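Local coordinates for protein DyP (Bjerkandera adusta, PDB 3VXJ) that probably acts as a heme b-dependent dye-decolorizing peroxidase and binds 2,6-dimethoxyphenol, at residues T398-G403 against V416-I421. Numbering follows the deposited sequence.
With HEM (protoporphyrin IX containing Fe), chain B.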
loop_
_atom_site.group_PDB
_atom_site.type_symbol
_atom_site.label_atom_id
_atom_site.label_comp_id
_atom_site.label_asym_id
_atom_site.label_seq_id
_atom_site.Cartn_x
_atom_site.Cartn_y
_atom_site.Cartn_z
ATOM N N THR A 398 15.866 7.612 12.712
ATOM C CA THR A 398 16.086 7.564 14.156
ATOM C C THR A 398 16.763 8.843 14.646
ATOM O O THR A 398 17.654 9.366 13.972
ATOM C CB THR A 398 16.922 6.344 14.574
ATOM O OG1 THR A 398 18.193 6.392 13.924
ATOM C CG2 THR A 398 16.215 5.043 14.209
ATOM N N PRO A 399 16.341 9.357 15.819
ATOM C CA PRO A 399 15.284 8.801 16.666
ATOM C C PRO A 399 13.897 8.991 16.053
ATOM O O PRO A 399 13.666 9.969 15.335
ATOM C CB PRO A 399 15.407 9.622 17.956
ATOM C CG PRO A 399 15.962 10.921 17.510
ATOM C CD PRO A 399 16.940 10.561 16.425
ATOM N N ARG A 400 12.992 8.057 16.338
ATOM C CA ARG A 400 11.620 8.114 15.813
ATOM C C ARG A 400 10.769 9.049 16.671
ATOM O O ARG A 400 9.818 8.624 17.349
ATOM C CB ARG A 400 10.985 6.718 15.753
ATOM C CG ARG A 400 11.765 5.697 14.942
ATOM C CD ARG A 400 10.973 4.423 14.730
ATOM N NE ARG A 400 9.960 4.591 13.697
ATOM C CZ ARG A 400 8.638 4.618 13.897
ATOM N NH1 ARG A 400 8.110 4.467 15.100
ATOM N NH2 ARG A 400 7.835 4.768 12.866
ATOM N N THR A 401 11.119 10.330 16.643
ATOM C CA THR A 401 10.467 11.318 17.487
ATOM C C THR A 401 9.423 12.075 16.681
ATOM O O THR A 401 9.708 12.572 15.587
ATOM C CB THR A 401 11.511 12.257 18.124
ATOM O OG1 THR A 401 12.437 11.456 18.865
ATOM C CG2 THR A 401 10.857 13.253 19.068
ATOM N N VAL A 402 8.209 12.143 17.224
ATOM C CA VAL A 402 7.117 12.885 16.605
ATOM C C VAL A 402 6.487 13.851 17.617
ATOM O O VAL A 402 6.324 13.515 18.787
ATOM C CB VAL A 402 6.056 11.928 15.991
ATOM C CG1 VAL A 402 5.380 11.078 17.063
ATOM C CG2 VAL A 402 5.032 12.695 15.156
ATOM N N GLY A 403 6.116 15.043 17.154
ATOM C CA GLY A 403 5.497 16.024 18.030
ATOM C C GLY A 403 3.993 16.047 17.861
ATOM O O GLY A 403 3.431 15.412 16.958
ATOM N N VAL A 416 8.728 6.919 19.482
ATOM C CA VAL A 416 7.831 5.796 19.251
ATOM C C VAL A 416 8.640 4.578 18.792
ATOM O O VAL A 416 9.371 4.661 17.806
ATOM C CB VAL A 416 6.762 6.186 18.202
ATOM C CG1 VAL A 416 5.766 5.055 17.997
ATOM C CG2 VAL A 416 6.032 7.465 18.627
ATOM N N PRO A 417 8.528 3.443 19.509
ATOM C CA PRO A 417 9.167 2.220 19.005
ATOM C C PRO A 417 8.638 1.879 17.613
ATOM O O PRO A 417 7.479 2.172 17.310
ATOM C CB PRO A 417 8.706 1.145 19.996
ATOM C CG PRO A 417 8.342 1.877 21.230
ATOM C CD PRO A 417 7.800 3.201 20.766
ATOM N N LEU A 418 9.462 1.255 16.776
ATOM C CA LEU A 418 8.992 0.831 15.460
ATOM C C LEU A 418 8.096 -0.400 15.599
ATOM O O LEU A 418 8.517 -1.430 16.132
ATOM C CB LEU A 418 10.169 0.554 14.521
ATOM C CG LEU A 418 9.857 0.310 13.033
ATOM C CD1 LEU A 418 9.086 1.448 12.358
ATOM C CD2 LEU A 418 11.143 0.008 12.257
ATOM N N PHE A 419 6.852 -0.282 15.138
ATOM C CA PHE A 419 5.885 -1.379 15.218
ATOM C C PHE A 419 5.654 -2.060 13.869
ATOM O O PHE A 419 4.862 -3.010 13.770
ATOM C CB PHE A 419 4.541 -0.881 15.753
ATOM C CG PHE A 419 4.625 -0.165 17.065
ATOM C CD1 PHE A 419 5.079 -0.822 18.204
ATOM C CD2 PHE A 419 4.218 1.154 17.168
ATOM C CE1 PHE A 419 5.148 -0.157 19.434
ATOM C CE2 PHE A 419 4.283 1.831 18.395
ATOM C CZ PHE A 419 4.748 1.173 19.518
ATOM N N VAL A 420 6.332 -1.556 12.842
ATOM C CA VAL A 420 6.193 -2.044 11.476
ATOM C C VAL A 420 7.592 -2.364 10.970
ATOM O O VAL A 420 8.434 -1.477 10.852
ATOM C CB VAL A 420 5.526 -0.993 10.554
ATOM C CG1 VAL A 420 5.480 -1.499 9.118
ATOM C CG2 VAL A 420 4.110 -0.657 11.046
ATOM N N ILE A 421 7.845 -3.637 10.692
ATOM C CA ILE A 421 9.181 -4.104 10.354
ATOM C C ILE A 421 9.212 -4.572 8.899
ATOM O O ILE A 421 8.528 -5.539 8.556
ATOM C CB ILE A 421 9.593 -5.294 11.250
ATOM C CG1 ILE A 421 9.371 -4.982 12.741
ATOM C CG2 ILE A 421 11.038 -5.709 10.976
ATOM C CD1 ILE A 421 10.244 -3.869 13.311
HETATM C CHA HEM B . -3.601 5.407 4.380
HETATM C CHB HEM B . -2.299 1.826 7.353
HETATM C CHC HEM B . 2.060 1.619 5.268
HETATM C CHD HEM B . 0.771 5.175 2.258
HETATM C C1A HEM B . -3.616 4.482 5.386
HETATM C C2A HEM B . -4.706 4.268 6.312
HETATM C C3A HEM B . -4.334 3.279 7.144
HETATM C C4A HEM B . -3.021 2.826 6.744
HETATM C CMA HEM B . -5.146 2.678 8.307
HETATM C CAA HEM B . -6.006 5.102 6.350
HETATM C CBA HEM B . -7.136 4.592 5.453
HETATM C CGA HEM B . -6.904 4.825 3.979
HETATM O O1A HEM B . -6.958 5.980 3.505
HETATM O O2A HEM B . -6.691 3.815 3.252
HETATM C C1B HEM B . -1.009 1.442 7.043
HETATM C C2B HEM B . -0.258 0.393 7.699
HETATM C C3B HEM B . 0.954 0.332 7.115
HETATM C C4B HEM B . 0.983 1.334 6.071
HETATM C CMB HEM B . -0.800 -0.454 8.871
HETATM C CAB HEM B . 2.124 -0.625 7.425
HETATM C CBB HEM B . 1.936 -1.814 8.003
HETATM C C1C HEM B . 2.102 2.595 4.306
HETATM C C2C HEM B . 3.257 2.940 3.498
HETATM C C3C HEM B . 2.905 3.938 2.673
HETATM C C4C HEM B . 1.514 4.241 2.935
HETATM C CMC HEM B . 4.624 2.238 3.601
HETATM C CAC HEM B . 3.757 4.666 1.600
HETATM C CBC HEM B . 5.055 4.936 1.794
HETATM C C1D HEM B . -0.535 5.505 2.515
HETATM C C2D HEM B . -1.301 6.418 1.704
HETATM C C3D HEM B . -2.642 6.499 2.364
HETATM C C4D HEM B . -2.570 5.624 3.507
HETATM C CMD HEM B . -0.887 7.190 0.440
HETATM C CAD HEM B . -3.803 7.378 1.876
HETATM C CBD HEM B . -3.555 8.792 2.394
HETATM C CGD HEM B . -4.619 9.748 1.929
HETATM O O1D HEM B . -5.188 10.460 2.801
HETATM O O2D HEM B . -4.900 9.810 0.711
HETATM N NA HEM B . -2.606 3.607 5.695
HETATM N NB HEM B . -0.210 2.028 6.069
HETATM N NC HEM B . 1.072 3.438 3.957
HETATM N ND HEM B . -1.322 5.024 3.559
HETATM FE FE HEM B . -0.737 3.566 4.869
HETATM O O HOH W 1 -1.519 2.243 3.601
#
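Arg-400 and Val-416 close the open end of the two-stranded antiparallel hairpin formed by 401-403 and 413-415, just before the chain enters edge strand 420-430 of the C-terminal ferredoxin-like sheet of the DyP fold. In the backbone, Val-416 N donates to Arg-400 O at 2.9 Å. Arg-400 is the centre of an inverse gamma turn, closed by a weak bond from Thr-401 N to Pro-399 O.

The Arg-400 side chain adds the second polar link. Its bend at chi3 (77°) turns NE out of line with the chain before it. NH1 donates to Val-416 O over 3.0 Å, with an N-H...O angle of 155°; the oxygen lies close to the guanidinium plane, whereas NH1 stands well above the plane of that carbonyl. NH2 bonds Pro-392 O and Gly-395 O, so backbone carbonyls from two parts of the chain grip the buried guanidinium and help fix its rotation.

Van der Waals packing completes the join. Leu-418 CD1 sits 3.3 Å above one guanidinium face, displaced toward its rim, and the two side chains cross at about a right angle. In an apolar pair, Val-402 CG1 meets Val-416 CG2 at 4.0 Å, while Tyr-233 of helix 227-236 also touches Val-416. Farther along, Val-420 belongs to the heme pocket, its CG1 lying 3.7 Å from CBB of one heme vinyl group.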